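Local coordinates for protein borrelidin polyketide synthase, type I (Streptomyces parvulus, PDB 6OBT) that probably dehydrates a beta-hydroxyacyl chain presented by an acyl carrier protein to the alpha,beta-unsaturated thioester during assembly of the polyketide borrelidin, at residues A[42-47]-A[68-73]; A[219-224]-A[267-272]; A[126-129]-A[134-137]; A[89-94]-A[100-105]; A[49-52]-A[56-59]. One frame throughout, in Å; residues are numbered along the deposited sequence.

Interaction 1 of 5, residues A[42-47]-A[68-73]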
# COMPACT_ATOMS: atom_id res chain seq x y z
N HIS A 42 -0.47 -11.19 9.87
CA HIS A 42 0.27 -12.30 9.30
C HIS A 42 1.75 -12.00 9.35
O HIS A 42 2.17 -10.86 9.13
CB HIS A 42 -0.13 -12.58 7.86
CG HIS A 42 0.28 -13.94 7.38
ND1 HIS A 42 1.54 -14.21 6.88
CD2 HIS A 42 -0.39 -15.12 7.36
CE1 HIS A 42 1.62 -15.49 6.56
NE2 HIS A 42 0.46 -16.06 6.84
N ALA A 43 2.55 -13.04 9.61
CA ALA A 43 4.00 -12.87 9.73
C ALA A 43 4.62 -12.39 8.42
O ALA A 43 5.49 -11.50 8.43
CB ALA A 43 4.65 -14.18 10.18
N PHE A 44 4.18 -12.94 7.29
CA PHE A 44 4.78 -12.57 6.00
C PHE A 44 4.20 -11.28 5.43
O PHE A 44 4.90 -10.58 4.69
CB PHE A 44 4.58 -13.67 4.97
CG PHE A 44 5.40 -14.90 5.22
CD1 PHE A 44 6.46 -14.88 6.10
CD2 PHE A 44 5.10 -16.08 4.57
CE1 PHE A 44 7.22 -16.04 6.33
CE2 PHE A 44 5.84 -17.23 4.79
CZ PHE A 44 6.90 -17.20 5.67
N VAL A 45 2.93 -10.97 5.69
CA VAL A 45 2.36 -9.72 5.18
C VAL A 45 1.76 -8.96 6.35
O VAL A 45 0.54 -9.04 6.60
CB VAL A 45 1.35 -9.97 4.05
CG1 VAL A 45 2.11 -10.29 2.77
CG2 VAL A 45 0.39 -11.10 4.39
N PRO A 46 2.57 -8.22 7.11
CA PRO A 46 2.07 -7.58 8.34
C PRO A 46 1.15 -6.39 8.11
O PRO A 46 0.52 -5.93 9.07
CB PRO A 46 3.36 -7.12 9.04
CG PRO A 46 4.47 -7.87 8.37
CD PRO A 46 4.03 -8.10 6.97
N ALA A 47 1.04 -5.87 6.88
CA ALA A 47 0.26 -4.67 6.63
C ALA A 47 -0.64 -4.89 5.43
O ALA A 47 -0.28 -5.61 4.49
CB ALA A 47 1.18 -3.46 6.37
N PRO A 68 14.85 -17.11 9.36
CA PRO A 68 15.96 -18.03 9.01
C PRO A 68 15.51 -19.44 8.72
O PRO A 68 16.20 -20.14 7.97
CB PRO A 68 16.88 -17.97 10.24
CG PRO A 68 16.09 -17.31 11.32
CD PRO A 68 15.07 -16.44 10.65
N TRP A 69 14.36 -19.88 9.25
CA TRP A 69 13.89 -21.23 8.97
C TRP A 69 13.51 -21.42 7.50
O TRP A 69 13.36 -22.56 7.06
CB TRP A 69 12.71 -21.59 9.89
CG TRP A 69 11.54 -20.66 9.76
CD1 TRP A 69 11.30 -19.54 10.51
CD2 TRP A 69 10.47 -20.76 8.83
NE1 TRP A 69 10.14 -18.94 10.09
CE2 TRP A 69 9.61 -19.66 9.06
CE3 TRP A 69 10.15 -21.67 7.81
CZ2 TRP A 69 8.45 -19.45 8.31
CZ3 TRP A 69 9.00 -21.45 7.07
CH2 TRP A 69 8.16 -20.35 7.32
N LEU A 70 13.37 -20.33 6.73
CA LEU A 70 13.15 -20.48 5.30
C LEU A 70 14.33 -21.16 4.59
O LEU A 70 14.16 -21.71 3.50
CB LEU A 70 12.86 -19.11 4.67
CG LEU A 70 11.47 -18.52 4.93
CD1 LEU A 70 11.36 -17.08 4.41
CD2 LEU A 70 10.38 -19.39 4.33
N ALA A 71 15.52 -21.15 5.20
CA ALA A 71 16.64 -21.88 4.61
C ALA A 71 16.47 -23.39 4.72
O ALA A 71 17.25 -24.14 4.12
CB ALA A 71 17.96 -21.46 5.26
N ASP A 72 15.47 -23.85 5.47
CA ASP A 72 15.19 -25.27 5.62
C ASP A 72 14.42 -25.85 4.44
O ASP A 72 14.08 -27.04 4.47
CB ASP A 72 14.40 -25.50 6.91
CG ASP A 72 15.25 -25.33 8.16
OD1 ASP A 72 14.69 -25.38 9.27
OD2 ASP A 72 16.48 -25.18 8.04
N HIS A 73 14.08 -25.05 3.43
CA HIS A 73 13.44 -25.53 2.20
C HIS A 73 14.37 -25.25 1.01
O HIS A 73 14.25 -24.20 0.37
CB HIS A 73 12.10 -24.86 2.01
CG HIS A 73 11.31 -25.41 0.87
ND1 HIS A 73 11.36 -24.87 -0.40
CD2 HIS A 73 10.43 -26.43 0.81
CE1 HIS A 73 10.56 -25.55 -1.20
NE2 HIS A 73 9.98 -26.51 -0.49

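Interaction 2 of 5, residues A[219-224]-A[267-272]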
# COMPACT_ATOMS: atom_id res chain seq x y z
N THR A 219 7.87 -24.45 17.95
CA THR A 219 7.72 -23.68 16.72
C THR A 219 6.63 -22.62 16.91
O THR A 219 5.48 -22.96 17.18
CB THR A 219 7.37 -24.59 15.55
OG1 THR A 219 8.48 -25.46 15.28
CG2 THR A 219 7.06 -23.76 14.30
N ASP A 220 7.00 -21.35 16.76
CA ASP A 220 6.04 -20.27 16.88
C ASP A 220 5.13 -20.25 15.66
O ASP A 220 5.60 -20.14 14.52
CB ASP A 220 6.78 -18.94 17.04
CG ASP A 220 5.86 -17.74 17.02
OD1 ASP A 220 4.67 -17.88 17.38
OD2 ASP A 220 6.33 -16.65 16.64
N VAL A 221 3.82 -20.39 15.88
CA VAL A 221 2.84 -20.41 14.80
C VAL A 221 1.80 -19.32 14.96
O VAL A 221 0.78 -19.32 14.26
CB VAL A 221 2.18 -21.80 14.68
CG1 VAL A 221 3.24 -22.89 14.60
CG2 VAL A 221 1.26 -22.06 15.86
N ASP A 222 2.04 -18.37 15.86
CA ASP A 222 1.02 -17.36 16.19
C ASP A 222 0.61 -16.56 14.96
O ASP A 222 -0.58 -16.25 14.79
CB ASP A 222 1.54 -16.44 17.29
CG ASP A 222 1.28 -16.99 18.67
OD1 ASP A 222 0.37 -17.83 18.82
OD2 ASP A 222 1.99 -16.59 19.62
N ALA A 223 1.56 -16.21 14.09
CA ALA A 223 1.25 -15.28 13.00
C ALA A 223 1.01 -15.99 11.67
O ALA A 223 1.21 -15.39 10.61
CB ALA A 223 2.36 -14.24 12.86
N TYR A 224 0.58 -17.25 11.72
CA TYR A 224 0.29 -18.02 10.52
C TYR A 224 -1.10 -18.64 10.65
O TYR A 224 -1.61 -18.83 11.75
CB TYR A 224 1.34 -19.11 10.30
CG TYR A 224 2.72 -18.54 10.09
CD1 TYR A 224 3.15 -18.17 8.83
CD2 TYR A 224 3.60 -18.40 11.16
CE1 TYR A 224 4.41 -17.65 8.62
CE2 TYR A 224 4.89 -17.88 10.96
CZ TYR A 224 5.27 -17.51 9.69
OH TYR A 224 6.54 -16.98 9.46
N GLY A 267 -3.42 -22.06 14.15
CA GLY A 267 -2.61 -22.44 15.29
C GLY A 267 -2.35 -23.92 15.47
O GLY A 267 -1.81 -24.32 16.51
N VAL A 268 -2.70 -24.76 14.49
CA VAL A 268 -2.49 -26.20 14.62
C VAL A 268 -1.01 -26.53 14.44
O VAL A 268 -0.36 -26.03 13.51
CB VAL A 268 -3.36 -26.95 13.61
CG1 VAL A 268 -3.17 -28.44 13.73
CG2 VAL A 268 -4.83 -26.58 13.79
N THR A 269 -0.47 -27.39 15.31
CA THR A 269 0.93 -27.77 15.23
C THR A 269 1.14 -29.24 14.88
O THR A 269 2.29 -29.64 14.64
CB THR A 269 1.66 -27.48 16.55
OG1 THR A 269 1.06 -28.26 17.60
CG2 THR A 269 1.59 -26.00 16.92
N SER A 270 0.09 -30.05 14.85
CA SER A 270 0.20 -31.47 14.55
C SER A 270 -1.04 -31.92 13.79
O SER A 270 -2.16 -31.59 14.18
CB SER A 270 0.36 -32.30 15.83
OG SER A 270 0.30 -33.68 15.53
N LEU A 271 -0.83 -32.70 12.72
CA LEU A 271 -1.92 -33.06 11.82
C LEU A 271 -2.01 -34.56 11.60
O LEU A 271 -1.00 -35.27 11.61
CB LEU A 271 -1.78 -32.42 10.45
CG LEU A 271 -1.82 -30.90 10.41
CD1 LEU A 271 -1.32 -30.47 9.04
CD2 LEU A 271 -3.24 -30.43 10.65
N ARG A 272 -3.24 -35.02 11.37
CA ARG A 272 -3.53 -36.32 10.77
C ARG A 272 -4.03 -36.08 9.35
O ARG A 272 -4.94 -35.27 9.15
CB ARG A 272 -4.56 -37.08 11.62
CG ARG A 272 -4.03 -37.33 12.99
CD ARG A 272 -5.06 -37.81 14.00
NE ARG A 272 -4.38 -38.15 15.24
CZ ARG A 272 -4.94 -38.81 16.25
NH1 ARG A 272 -4.24 -39.08 17.35
NH2 ARG A 272 -6.21 -39.19 16.17
O HOH W 1 -0.83 -21.17 12.99

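Interaction 3 of 5, residues A[126-129]-A[134-137]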
# COMPACT_ATOMS: atom_id res chain seq x y z
N THR A 126 -8.63 -8.41 -5.79
CA THR A 126 -9.43 -7.50 -6.61
C THR A 126 -10.86 -8.01 -6.71
O THR A 126 -11.09 -9.19 -7.03
CB THR A 126 -8.81 -7.35 -8.00
OG1 THR A 126 -7.42 -7.02 -7.87
CG2 THR A 126 -9.50 -6.22 -8.76
N GLU A 127 -11.82 -7.13 -6.44
CA GLU A 127 -13.21 -7.51 -6.60
C GLU A 127 -13.54 -7.68 -8.08
O GLU A 127 -12.88 -7.12 -8.96
CB GLU A 127 -14.13 -6.47 -5.95
CG GLU A 127 -14.02 -6.41 -4.44
CD GLU A 127 -14.42 -5.06 -3.87
OE1 GLU A 127 -15.40 -4.47 -4.37
OE2 GLU A 127 -13.75 -4.58 -2.93
N THR A 128 -14.56 -8.49 -8.35
CA THR A 128 -14.95 -8.81 -9.72
C THR A 128 -16.36 -8.27 -9.98
O THR A 128 -16.96 -7.60 -9.14
CB THR A 128 -14.91 -10.32 -9.97
OG1 THR A 128 -15.88 -10.97 -9.15
CG2 THR A 128 -13.53 -10.88 -9.65
N GLU A 129 -16.87 -8.58 -11.17
CA GLU A 129 -18.25 -8.26 -11.51
C GLU A 129 -19.24 -9.25 -10.92
O GLU A 129 -20.45 -9.05 -11.04
CB GLU A 129 -18.42 -8.19 -13.03
CG GLU A 129 -17.56 -7.14 -13.71
CD GLU A 129 -18.10 -5.73 -13.53
OE1 GLU A 129 -19.21 -5.59 -12.98
OE2 GLU A 129 -17.40 -4.78 -13.93
N ARG A 134 -13.39 -13.21 -6.10
CA ARG A 134 -12.35 -12.20 -6.25
C ARG A 134 -11.09 -12.83 -6.82
O ARG A 134 -10.79 -13.99 -6.56
CB ARG A 134 -12.04 -11.53 -4.90
CG ARG A 134 -13.23 -10.81 -4.28
CD ARG A 134 -12.81 -9.92 -3.14
NE ARG A 134 -13.95 -9.49 -2.33
CZ ARG A 134 -13.91 -8.52 -1.42
NH1 ARG A 134 -12.78 -7.86 -1.21
NH2 ARG A 134 -15.00 -8.22 -0.73
N THR A 135 -10.38 -12.06 -7.64
CA THR A 135 -9.09 -12.54 -8.10
C THR A 135 -8.02 -12.24 -7.07
O THR A 135 -8.15 -11.34 -6.24
CB THR A 135 -8.71 -11.89 -9.42
OG1 THR A 135 -8.53 -10.48 -9.21
CG2 THR A 135 -9.80 -12.12 -10.45
N VAL A 136 -6.95 -13.02 -7.10
CA VAL A 136 -5.81 -12.82 -6.22
C VAL A 136 -4.55 -13.08 -7.03
O VAL A 136 -4.53 -13.97 -7.90
CB VAL A 136 -5.87 -13.72 -4.96
CG1 VAL A 136 -5.87 -15.24 -5.31
CG2 VAL A 136 -4.74 -13.38 -4.01
N SER A 137 -3.52 -12.28 -6.79
CA SER A 137 -2.22 -12.51 -7.42
C SER A 137 -1.13 -12.18 -6.42
O SER A 137 -1.31 -11.33 -5.54
CB SER A 137 -2.06 -11.71 -8.72
OG SER A 137 -2.15 -10.30 -8.52
O HOH W 2 -6.13 -9.46 -7.80

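Interaction 4 of 5, residues A[89-94]-A[100-105]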
# COMPACT_ATOMS: atom_id res chain seq x y z
N LEU A 89 -0.93 -17.57 2.14
CA LEU A 89 -1.24 -16.14 2.03
C LEU A 89 -2.60 -15.91 1.39
O LEU A 89 -3.33 -15.01 1.79
CB LEU A 89 -0.14 -15.42 1.22
CG LEU A 89 1.22 -15.38 1.92
CD1 LEU A 89 2.30 -14.74 1.02
CD2 LEU A 89 1.12 -14.67 3.25
N ALA A 90 -2.95 -16.71 0.37
CA ALA A 90 -4.28 -16.56 -0.22
C ALA A 90 -5.37 -16.88 0.79
O ALA A 90 -6.39 -16.17 0.85
CB ALA A 90 -4.40 -17.47 -1.45
N LEU A 91 -5.18 -17.93 1.60
CA LEU A 91 -6.17 -18.28 2.62
C LEU A 91 -6.32 -17.16 3.64
O LEU A 91 -7.43 -16.88 4.12
CB LEU A 91 -5.78 -19.58 3.32
CG LEU A 91 -6.01 -20.86 2.52
CD1 LEU A 91 -5.12 -22.01 3.01
CD2 LEU A 91 -7.49 -21.25 2.64
N HIS A 92 -5.21 -16.49 3.96
CA HIS A 92 -5.26 -15.42 4.94
C HIS A 92 -5.96 -14.19 4.38
O HIS A 92 -6.83 -13.60 5.03
CB HIS A 92 -3.85 -15.05 5.41
CG HIS A 92 -3.81 -13.85 6.30
ND1 HIS A 92 -3.96 -13.94 7.67
CD2 HIS A 92 -3.70 -12.54 6.01
CE1 HIS A 92 -3.91 -12.73 8.19
NE2 HIS A 92 -3.76 -11.86 7.20
N ALA A 93 -5.57 -13.78 3.16
CA ALA A 93 -6.20 -12.61 2.53
C ALA A 93 -7.67 -12.86 2.20
O ALA A 93 -8.52 -11.98 2.40
CB ALA A 93 -5.43 -12.24 1.26
N GLY A 94 -7.98 -14.06 1.69
CA GLY A 94 -9.36 -14.36 1.36
C GLY A 94 -10.27 -14.33 2.57
O GLY A 94 -11.38 -13.78 2.52
N ASP A 100 -13.82 -17.43 2.07
CA ASP A 100 -13.22 -18.49 2.86
C ASP A 100 -12.66 -19.64 2.01
O ASP A 100 -12.27 -20.67 2.58
CB ASP A 100 -14.24 -19.04 3.85
CG ASP A 100 -15.39 -19.73 3.16
OD1 ASP A 100 -15.58 -20.95 3.39
OD2 ASP A 100 -16.10 -19.06 2.39
N SER A 101 -12.62 -19.51 0.69
CA SER A 101 -12.15 -20.60 -0.15
C SER A 101 -11.18 -20.07 -1.19
O SER A 101 -11.40 -19.02 -1.79
CB SER A 101 -13.32 -21.31 -0.85
OG SER A 101 -12.84 -22.21 -1.85
N VAL A 102 -10.09 -20.81 -1.37
CA VAL A 102 -9.20 -20.60 -2.52
C VAL A 102 -9.76 -21.53 -3.60
O VAL A 102 -9.47 -22.73 -3.64
CB VAL A 102 -7.74 -20.88 -2.18
CG1 VAL A 102 -6.86 -20.66 -3.40
CG2 VAL A 102 -7.26 -19.97 -1.04
N ASP A 103 -10.66 -20.98 -4.42
CA ASP A 103 -11.23 -21.75 -5.53
C ASP A 103 -10.14 -22.30 -6.42
O ASP A 103 -10.25 -23.43 -6.94
CB ASP A 103 -12.18 -20.87 -6.35
CG ASP A 103 -13.52 -20.63 -5.67
OD1 ASP A 103 -14.38 -19.97 -6.29
OD2 ASP A 103 -13.71 -21.10 -4.52
N GLU A 104 -9.08 -21.52 -6.63
CA GLU A 104 -8.08 -21.83 -7.64
C GLU A 104 -6.83 -21.02 -7.33
O GLU A 104 -6.91 -19.81 -7.12
CB GLU A 104 -8.64 -21.47 -9.02
CG GLU A 104 -8.28 -22.40 -10.14
CD GLU A 104 -8.37 -21.72 -11.49
OE1 GLU A 104 -7.42 -21.83 -12.29
OE2 GLU A 104 -9.41 -21.06 -11.74
N LEU A 105 -5.67 -21.69 -7.31
CA LEU A 105 -4.39 -20.97 -7.27
C LEU A 105 -3.38 -21.74 -8.12
O LEU A 105 -3.20 -22.95 -7.95
CB LEU A 105 -3.86 -20.79 -5.84
CG LEU A 105 -2.80 -19.69 -5.76
CD1 LEU A 105 -3.43 -18.31 -5.98
CD2 LEU A 105 -2.04 -19.73 -4.45

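Interaction 5 of 5, residues A[49-52]-A[56-59]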
# COMPACT_ATOMS: atom_id res chain seq x y z
N VAL A 49 -3.21 -2.71 2.58
CA VAL A 49 -3.47 -1.41 1.97
C VAL A 49 -4.80 -1.51 1.23
O VAL A 49 -4.85 -2.04 0.11
CB VAL A 49 -2.35 -0.99 1.01
CG1 VAL A 49 -2.53 0.47 0.58
CG2 VAL A 49 -1.00 -1.19 1.65
N ASP A 50 -5.87 -0.99 1.83
CA ASP A 50 -7.11 -0.82 1.10
C ASP A 50 -6.95 0.28 0.08
O ASP A 50 -6.39 1.34 0.36
CB ASP A 50 -8.27 -0.46 2.04
CG ASP A 50 -8.64 -1.60 2.98
OD1 ASP A 50 -8.84 -2.74 2.51
OD2 ASP A 50 -8.75 -1.34 4.20
N LEU A 51 -7.49 0.04 -1.11
CA LEU A 51 -7.40 1.01 -2.19
C LEU A 51 -8.79 1.32 -2.72
O LEU A 51 -9.70 0.48 -2.61
CB LEU A 51 -6.53 0.46 -3.32
CG LEU A 51 -5.07 0.27 -2.95
CD1 LEU A 51 -4.39 -0.52 -4.03
CD2 LEU A 51 -4.42 1.65 -2.77
N PRO A 52 -8.98 2.50 -3.29
CA PRO A 52 -10.29 2.84 -3.88
C PRO A 52 -10.67 1.98 -5.07
O PRO A 52 -11.83 2.00 -5.49
CB PRO A 52 -10.13 4.32 -4.28
CG PRO A 52 -8.67 4.55 -4.32
CD PRO A 52 -8.00 3.61 -3.42
N ARG A 56 -7.46 -4.57 -2.58
CA ARG A 56 -6.79 -4.63 -1.29
C ARG A 56 -5.46 -5.30 -1.50
O ARG A 56 -5.40 -6.36 -2.15
CB ARG A 56 -7.60 -5.40 -0.24
CG ARG A 56 -9.00 -4.88 0.03
CD ARG A 56 -9.58 -5.56 1.27
NE ARG A 56 -8.68 -5.47 2.42
CZ ARG A 56 -8.90 -6.05 3.59
NH1 ARG A 56 -10.00 -6.78 3.78
NH2 ARG A 56 -8.02 -5.92 4.58
N VAL A 57 -4.40 -4.74 -0.94
CA VAL A 57 -3.05 -5.26 -1.14
C VAL A 57 -2.43 -5.57 0.22
O VAL A 57 -2.43 -4.71 1.10
CB VAL A 57 -2.17 -4.27 -1.92
CG1 VAL A 57 -0.74 -4.83 -2.07
CG2 VAL A 57 -2.77 -4.01 -3.30
N TRP A 58 -1.93 -6.79 0.38
CA TRP A 58 -1.14 -7.16 1.54
C TRP A 58 0.33 -7.04 1.16
O TRP A 58 0.72 -7.42 0.05
CB TRP A 58 -1.46 -8.59 2.04
CG TRP A 58 -2.78 -8.70 2.79
CD1 TRP A 58 -2.96 -8.82 4.14
CD2 TRP A 58 -4.09 -8.68 2.21
NE1 TRP A 58 -4.31 -8.89 4.44
CE2 TRP A 58 -5.02 -8.81 3.26
CE3 TRP A 58 -4.56 -8.55 0.90
CZ2 TRP A 58 -6.40 -8.81 3.04
CZ3 TRP A 58 -5.94 -8.56 0.68
CH2 TRP A 58 -6.83 -8.69 1.75
N THR A 59 1.14 -6.52 2.07
CA THR A 59 2.53 -6.20 1.77
C THR A 59 3.43 -6.74 2.86
O THR A 59 3.05 -6.81 4.04
CB THR A 59 2.77 -4.66 1.63
OG1 THR A 59 2.63 -4.03 2.90
CG2 THR A 59 1.79 -4.03 0.66

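Interaction 1 of 5, residues A[42-47]-A[68-73]
The short 3-10 turn 68-72, which runs into the first residue of the dehydratase HxxxGxxxxP motif at His73, meets loop 42-47 through a small aromatic contact: Phe44 against Trp69 and Leu70. The two backbones stay far apart, with Phe44 CA and Leu70 CA 11.5 Å from each other, and long side chains reaching from opposite directions bridge the gap. Phe44 presents the far end of its ring, CZ lying 3.8 Å from Trp69 CH2. The indole meets the phenyl at its edge, near the phenyl plane, while CZ approaches the indole obliquely, an arrangement distinct from a face-to-face stack. Leu70 adds a looser methyl contact, CD2 being 4.3 Å from Phe44 CZ. The indole reaches Phe44 from a first torsion of 59°, with CG held between its own N and carbonyl carbon, and Leu70 CG lies against one indole face. Behind the phenyl, His42 steadies its backbone: Phe44 N donates to His42 ND1 over 3.0 Å, from a point tilted 19° out of the imidazole plane, and His42 NE2 pairs with Glu88. Tyr67 and Tyr224 meet Phe44 edge-to-face, and Val85 and Leu89 of helix 83-97 also pack on it. On the other side His73 touches Asp232 of helix 228-236, a pair consistent with the catalytic histidine and aspartate known in this family. Aromatic packing thus joins loops at the meeting of the two halves of a double hotdog fold, beside the probable dehydratase active site.

Interaction 2 of 5, residues A[219-224]-A[267-272]
Water 1 sits between three backbone groups, 2.8 Å from Val221 O, 2.8 Å from Tyr224 O and a weaker 3.0 Å from Gly267 N. It donates toward the carbonyls and accepts from the glycine amide. Acceptors within its reach outnumber its two protons, so its hydrogens are probably shared rather than fixed. The water spans a gap that the backbones leave open, Tyr224 O and Gly267 N being 4.4 Å apart. Direct contact is van der Waals packing by one branch of Val221: CG2 lies 3.9 Å from Gly267 O and 4.1 Å from the methyl CG2 of Thr269. With CG1 beside the backbone N (chi1 -52°), CG2 falls between N and the carbonyl carbon and faces segment 267-272. Gly267 CA lies against that methyl too, also 3.9 Å from Val221 CG2. On the other side a type I turn from Val221 to Tyr224 sets both carbonyls toward the water. Its start is braced by an Asx turn, in which Asp222 N donates to Asp220 OD1 over 3.1 Å from well above the carboxylate plane. Beyond the contact, Thr269 pairs by backbone with Leu215, and the Tyr224 ring meets that of His42 with planes at about 80°. With little more than the Val221 methyl packed on Gly267 and the Thr269 methyl, the junction is light; the polar link between the two backbones runs through water, and its bond to the glycine amide is weak.

Interaction 3 of 5, residues A[126-129]-A[134-137]
Thr126 and Thr135 form an antiparallel hydrogen-bonded pair, with Thr126 N to Thr135 O and Thr135 N to Thr126 O both at 3.0 Å; the second bond is the more bent, at 138° about its hydrogen against 166°. The two threonine side chains lie side by side on one face and point the same way. Their hydroxyls stay 3.9 Å apart, OG1 to OG1, and water 2 joins them, 2.8 Å from Thr126 OG1 and 3.0 Å from Thr135 OG1. Thr126 OG1 has a further partner in the amide of Gln55, which ties the pair to the neighbouring hairpin. These residues close the tip of the beta hairpin made by strands 119-127 and 134-142, part of the N-terminal hotdog sheet, where strand 148-156 continues the sheet beyond Arg134 and Val136. Thr128, just past the pair, turns its methyl inward: CG2 rests 3.8 Å from Arg134 CA and near Thr135 CG2, while its OG1 bonds to Thr133 within the connecting turn. On the face opposite the threonines, Glu127 and Arg134 run alongside each other. The arginine chain is extended from CG to NE, laying its guanidinium beside the glutamate, whose CG covers one face of the flat group at 3.7 Å from CZ. The charges meet only at long range: Glu127 OE2 and Arg134 NH1 form a long salt bridge of 3.8 Å, the oxygen lying well out of the guanidinium plane, where no N-H points at it. The carboxylate and guanidinium planes are 53° apart.

Interaction 4 of 5, residues A[89-94]-A[100-105]
Val102 CG2 is the methyl on which this contact turns: it lies 3.8 Å from Ala90 CB and 3.9 Å from Leu91 CG. The two helix residues meet it differently. Ala90 points toward the strand with its single carbon, whereas Leu91 comes across, its chain crossing the valine at about a right angle. Val102 has CG1 anti to its N (chi1 180°), which places CG2 anti to the carbonyl carbon and against the helix. Further along the strand, Leu105 CD2 makes a looser contact with the same Ala90 CB, at 4.4 Å. The small residues Ala90 and Gly94, one helical turn apart, bring helix and strand close, and the axes of the two segments pass 8.1 Å from each other at 123°. Outward from this layer the strand is irregular. Asp100 with Ser101, and Asp103 with Glu104, each form a classic beta bulge opposite strand 148-156, and Ser101 OG donates to Asp103 OD2 over 3.0 Å on the side away from the helix. Asp100, whose side chain is less well ordered, is tied to Gly158 N and by a salt bridge to Arg262. Val261 and Leu155 flank Val102, while Met138 reaches both Ala90 and Leu105. The whole is a buried helix packed through Ala90 and Leu91 against an antiparallel sheet, as in the hotdog fold, in which such a sheet wraps round a long central helix.

Interaction 5 of 5, residues A[49-52]-A[56-59]
The Arg56 guanidinium has the indole of Trp58 over one face, with CZ2 3.6 Å above its plane and toward its rim, and is met obliquely by Asp50 OD1, the carboxylate being turned 53° from it. The pair closes the beta hairpin of strands 47-50 and 55-62, at the dimer-facing side of the N-terminal hotdog sheet. Asp50 and Arg56 are a non-hydrogen-bonded pair whose side chains lie alongside each other, pointing the same way. A bend at chi3 (52°) in the arginine folds its chain around the oxygen, and Arg56 NE lies 2.7 Å from Asp50 OD1, a salt bridge. The other carboxylate oxygen, OD2, is claimed by Arg141 of the second subunit, so one aspartate is shared between hairpin and dimer; the second arginine probably keeps it ionised. Arg56 NH1 bonds weakly to Gln96 O. On the opposite face are valines: Val49 and Val57 form a hydrogen-bonded pair, with Val49 N to Val57 O at 2.6 Å and Val57 N to Val49 O at 2.9 Å. The Leu51 side chain crosses that of Val57 obliquely, and also packs on Val57 of the second subunit, as Val57 does on the Leu51 of that copy. Within the chain, Leu51 CD1 stands 3.9 Å from Val57 CG2, while Val49 CG2 meets the methyl CG2 of Thr59 at 4.1 Å.

Interactions 1 and 2, centres about 14 Å apart, touch directly: Ala43 N and Ala223 O are 2.9 Å apart, a probable hydrogen bond, and Tyr224 OH packs on Phe44 and Trp69. Interaction 1 also adjoins the helix of interaction 4, where Leu89 CD2 lies 3.4 Å from His42 CE1, and continues into the hairpin of interaction 5, which is nested between its segments. Interactions 3 and 5 are neighbouring hairpins of the same sheet, their centres about 12 Å apart, and Leu105 of interaction 4 touches Val136 of interaction 3. Segment 68-73 of interaction 1 ends at His73, the probable catalytic histidine; interactions 1 and 5 both touch the second subunit.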